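Local coordinates for protein exocyst complex component EXO70 (PDB 2B1E) that tethers secretory vesicles to sites of exocytosis as a subunit of the exocyst complex and takes part in assembling that complex, at residues F90-F100 against F112-L123. Residues are numbered along the deposited sequence; the frame is centred on the assembly and turned at random.
Sequences FISILNSIKPF and FPYYEDQQLGAL
From Phe90-Leu123 through Ile93-Gln119 to Phe100-Phe112, residues 90-100 and 112-123 run antiparallel. The axes of the short helical pieces 90-94 and 117-123 approach to 10.2 Å, with their directions 149° apart. Beyond them the two loops continue side by side. Tyr115 links both halves. Tyr115 OH donates to Leu94 O at 2.6 Å, in the carbonyl plane and on a lone pair, so the ring ties down the carbonyl that ends helix 66-94. With CG anti to the carbonyl carbon (chi1 -57°), the ring stands between Ile97 and Leu123. Ile97 CD1 makes a CH-pi contact 3.7 Å from the Tyr115 ring centroid, and Leu123 CD1 lies over the opposite face. Without the ring and its hydroxyl, as with an alanine at Tyr115, Leu94 O would probably lose this donor and a gap would open between Ile97 and Leu123. On the helical side, Leu123 CD2 packs 3.6 Å from Leu94 CD2 and also meets the Phe90 ring. Ile93 reaches Gln119 CB with CG2 and Ala122 CB with CD1. Ser96 OG donates to Ile93 O and receives a weak bond from Gln119 NE2 (3.4 Å). A water donates to both Ser96 OG and Gln119 OE1, which also accepts from Glu116 N, the N-cap residue of helix 117-132. At the loop end, Phe100 turns its edge to the face of Phe112, planes at 63°. The contact joins the end of helix 66-94 to the start of helix 117-132, with helix 102-108 in the connection between them. Helix 136-155 packs on Phe90 and supplies Arg147, hydrogen-bonded to Tyr115 OH. Helix 180-201 touches Phe112, Tyr114 and Leu123, and its Asp200 hydrogen-bonds Tyr114 OH.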
# COMPACT_ATOMS: atom_id res chain seq x y z
N PHE A 90 -23.75 -41.19 0.01
CA PHE A 90 -22.54 -40.38 -0.13
C PHE A 90 -22.90 -38.89 -0.05
O PHE A 90 -22.32 -38.12 0.72
CB PHE A 90 -21.89 -40.69 -1.49
CG PHE A 90 -20.55 -40.03 -1.72
CD1 PHE A 90 -19.40 -40.49 -1.07
CD2 PHE A 90 -20.42 -39.00 -2.65
CE1 PHE A 90 -18.14 -39.93 -1.36
CE2 PHE A 90 -19.17 -38.43 -2.95
CZ PHE A 90 -18.03 -38.90 -2.30
N ILE A 91 -23.87 -38.50 -0.87
CA ILE A 91 -24.33 -37.11 -0.93
C ILE A 91 -24.93 -36.67 0.41
O ILE A 91 -24.78 -35.53 0.83
CB ILE A 91 -25.39 -36.97 -2.06
CG1 ILE A 91 -24.73 -37.17 -3.43
CG2 ILE A 91 -26.04 -35.61 -2.00
CD1 ILE A 91 -25.71 -37.28 -4.60
N SER A 92 -25.61 -37.59 1.07
CA SER A 92 -26.21 -37.26 2.35
C SER A 92 -25.14 -36.91 3.39
O SER A 92 -25.26 -35.91 4.10
CB SER A 92 -27.05 -38.44 2.85
OG SER A 92 -27.59 -38.14 4.11
N ILE A 93 -24.09 -37.72 3.48
CA ILE A 93 -23.02 -37.45 4.44
C ILE A 93 -22.38 -36.10 4.13
O ILE A 93 -22.13 -35.30 5.03
CB ILE A 93 -21.93 -38.55 4.38
CG1 ILE A 93 -22.49 -39.86 4.91
CG2 ILE A 93 -20.73 -38.14 5.22
CD1 ILE A 93 -21.49 -41.00 4.90
N LEU A 94 -22.11 -35.86 2.85
CA LEU A 94 -21.50 -34.60 2.45
C LEU A 94 -22.37 -33.41 2.85
O LEU A 94 -21.86 -32.35 3.21
CB LEU A 94 -21.26 -34.57 0.93
CG LEU A 94 -20.17 -35.50 0.39
CD1 LEU A 94 -20.12 -35.43 -1.13
CD2 LEU A 94 -18.83 -35.10 0.98
N ASN A 95 -23.68 -33.59 2.82
CA ASN A 95 -24.57 -32.50 3.19
C ASN A 95 -24.95 -32.47 4.67
O ASN A 95 -25.85 -31.72 5.07
CB ASN A 95 -25.82 -32.52 2.30
CG ASN A 95 -25.52 -32.05 0.89
OD1 ASN A 95 -25.29 -32.86 -0.01
ND2 ASN A 95 -25.51 -30.75 0.71
N SER A 96 -24.26 -33.26 5.48
CA SER A 96 -24.52 -33.27 6.91
C SER A 96 -24.09 -31.91 7.47
O SER A 96 -24.54 -31.49 8.53
CB SER A 96 -23.74 -34.40 7.58
OG SER A 96 -22.35 -34.28 7.34
N ILE A 97 -23.20 -31.23 6.75
CA ILE A 97 -22.75 -29.90 7.15
C ILE A 97 -23.60 -28.90 6.38
O ILE A 97 -23.58 -28.90 5.15
CB ILE A 97 -21.27 -29.64 6.77
CG1 ILE A 97 -20.36 -30.71 7.37
CG2 ILE A 97 -20.85 -28.25 7.26
CD1 ILE A 97 -18.86 -30.41 7.20
N LYS A 98 -24.34 -28.05 7.10
CA LYS A 98 -25.20 -27.07 6.43
C LYS A 98 -24.52 -25.72 6.22
O LYS A 98 -23.59 -25.36 6.95
CB LYS A 98 -26.49 -26.85 7.23
CG LYS A 98 -27.16 -28.12 7.73
CD LYS A 98 -27.49 -29.10 6.61
CE LYS A 98 -28.18 -30.34 7.17
NZ LYS A 98 -28.46 -31.39 6.13
N PRO A 99 -24.98 -24.96 5.22
CA PRO A 99 -24.39 -23.65 4.95
C PRO A 99 -24.45 -22.81 6.23
O PRO A 99 -25.40 -22.92 7.01
CB PRO A 99 -25.29 -23.09 3.85
CG PRO A 99 -25.72 -24.32 3.11
CD PRO A 99 -26.04 -25.27 4.24
N PHE A 100 -23.45 -21.98 6.45
CA PHE A 100 -23.42 -21.16 7.64
C PHE A 100 -22.69 -19.86 7.36
O PHE A 100 -21.90 -19.78 6.43
CB PHE A 100 -22.72 -21.92 8.77
CG PHE A 100 -21.25 -22.14 8.53
CD1 PHE A 100 -20.33 -21.11 8.76
CD2 PHE A 100 -20.79 -23.36 8.05
CE1 PHE A 100 -18.98 -21.30 8.50
CE2 PHE A 100 -19.44 -23.55 7.79
CZ PHE A 100 -18.53 -22.52 8.01
N PHE A 112 -14.29 -23.90 11.48
CA PHE A 112 -15.45 -24.24 10.68
C PHE A 112 -15.85 -25.68 10.97
O PHE A 112 -15.07 -26.45 11.52
CB PHE A 112 -15.13 -24.08 9.19
CG PHE A 112 -14.89 -22.66 8.76
CD1 PHE A 112 -15.18 -21.60 9.63
CD2 PHE A 112 -14.41 -22.37 7.49
CE1 PHE A 112 -14.99 -20.28 9.22
CE2 PHE A 112 -14.22 -21.05 7.08
CZ PHE A 112 -14.51 -20.01 7.94
N PRO A 113 -17.09 -26.06 10.63
CA PRO A 113 -17.51 -27.43 10.89
C PRO A 113 -16.69 -28.37 10.01
O PRO A 113 -16.19 -27.95 8.96
CB PRO A 113 -18.98 -27.44 10.48
CG PRO A 113 -19.39 -26.01 10.63
CD PRO A 113 -18.20 -25.25 10.12
N TYR A 114 -16.53 -29.61 10.43
CA TYR A 114 -15.78 -30.59 9.65
C TYR A 114 -16.36 -31.97 9.91
O TYR A 114 -16.82 -32.25 11.01
CB TYR A 114 -14.30 -30.57 10.03
CG TYR A 114 -13.41 -31.28 9.03
CD1 TYR A 114 -13.24 -30.79 7.74
CD2 TYR A 114 -12.73 -32.44 9.39
CE1 TYR A 114 -12.40 -31.43 6.82
CE2 TYR A 114 -11.89 -33.10 8.49
CZ TYR A 114 -11.74 -32.59 7.21
OH TYR A 114 -10.90 -33.23 6.33
N TYR A 115 -16.35 -32.83 8.89
CA TYR A 115 -16.88 -34.18 9.01
C TYR A 115 -16.17 -34.96 10.11
O TYR A 115 -14.98 -34.77 10.34
CB TYR A 115 -16.74 -34.93 7.69
CG TYR A 115 -17.42 -34.23 6.53
CD1 TYR A 115 -18.81 -34.12 6.48
CD2 TYR A 115 -16.67 -33.67 5.49
CE1 TYR A 115 -19.45 -33.47 5.41
CE2 TYR A 115 -17.30 -33.03 4.42
CZ TYR A 115 -18.69 -32.94 4.39
OH TYR A 115 -19.30 -32.33 3.32
N GLU A 116 -16.90 -35.84 10.78
CA GLU A 116 -16.29 -36.64 11.83
C GLU A 116 -15.45 -37.71 11.14
O GLU A 116 -15.65 -37.98 9.95
CB GLU A 116 -17.36 -37.29 12.72
CG GLU A 116 -18.49 -37.95 11.95
CD GLU A 116 -19.61 -38.44 12.86
OE1 GLU A 116 -20.05 -37.67 13.75
OE2 GLU A 116 -20.05 -39.59 12.67
N ASP A 117 -14.51 -38.29 11.87
CA ASP A 117 -13.63 -39.31 11.32
C ASP A 117 -14.39 -40.47 10.68
O ASP A 117 -14.02 -40.94 9.60
CB ASP A 117 -12.71 -39.85 12.43
CG ASP A 117 -11.58 -38.89 12.77
OD1 ASP A 117 -11.65 -37.70 12.39
OD2 ASP A 117 -10.62 -39.33 13.42
N GLN A 118 -15.44 -40.95 11.34
CA GLN A 118 -16.21 -42.06 10.79
C GLN A 118 -16.86 -41.68 9.45
O GLN A 118 -16.96 -42.51 8.55
CB GLN A 118 -17.27 -42.53 11.79
CG GLN A 118 -16.68 -42.98 13.13
CD GLN A 118 -16.63 -41.85 14.17
OE1 GLN A 118 -16.53 -40.67 13.83
NE2 GLN A 118 -16.69 -42.23 15.45
N GLN A 119 -17.30 -40.43 9.32
CA GLN A 119 -17.91 -39.99 8.06
C GLN A 119 -16.82 -39.95 6.98
O GLN A 119 -17.05 -40.36 5.85
CB GLN A 119 -18.55 -38.60 8.21
CG GLN A 119 -19.78 -38.55 9.13
CD GLN A 119 -20.34 -37.15 9.27
OE1 GLN A 119 -19.59 -36.19 9.48
NE2 GLN A 119 -21.67 -37.02 9.17
N LEU A 120 -15.63 -39.46 7.34
CA LEU A 120 -14.53 -39.41 6.39
C LEU A 120 -14.24 -40.83 5.92
O LEU A 120 -13.99 -41.08 4.73
CB LEU A 120 -13.28 -38.79 7.05
CG LEU A 120 -13.40 -37.30 7.40
CD1 LEU A 120 -12.22 -36.88 8.26
CD2 LEU A 120 -13.47 -36.47 6.13
N GLY A 121 -14.30 -41.77 6.86
CA GLY A 121 -14.08 -43.17 6.52
C GLY A 121 -15.07 -43.65 5.47
O GLY A 121 -14.67 -44.26 4.48
N ALA A 122 -16.35 -43.38 5.70
CA ALA A 122 -17.41 -43.78 4.78
C ALA A 122 -17.26 -43.10 3.41
O ALA A 122 -17.46 -43.74 2.37
CB ALA A 122 -18.79 -43.43 5.38
N LEU A 123 -16.95 -41.82 3.42
CA LEU A 123 -16.77 -41.09 2.17
C LEU A 123 -15.65 -41.73 1.36
O LEU A 123 -15.81 -42.00 0.17
CB LEU A 123 -16.45 -39.61 2.47
CG LEU A 123 -17.63 -38.79 3.01
CD1 LEU A 123 -17.12 -37.47 3.59
CD2 LEU A 123 -18.66 -38.56 1.90
O HOH W 1 -20.92 -33.49 9.71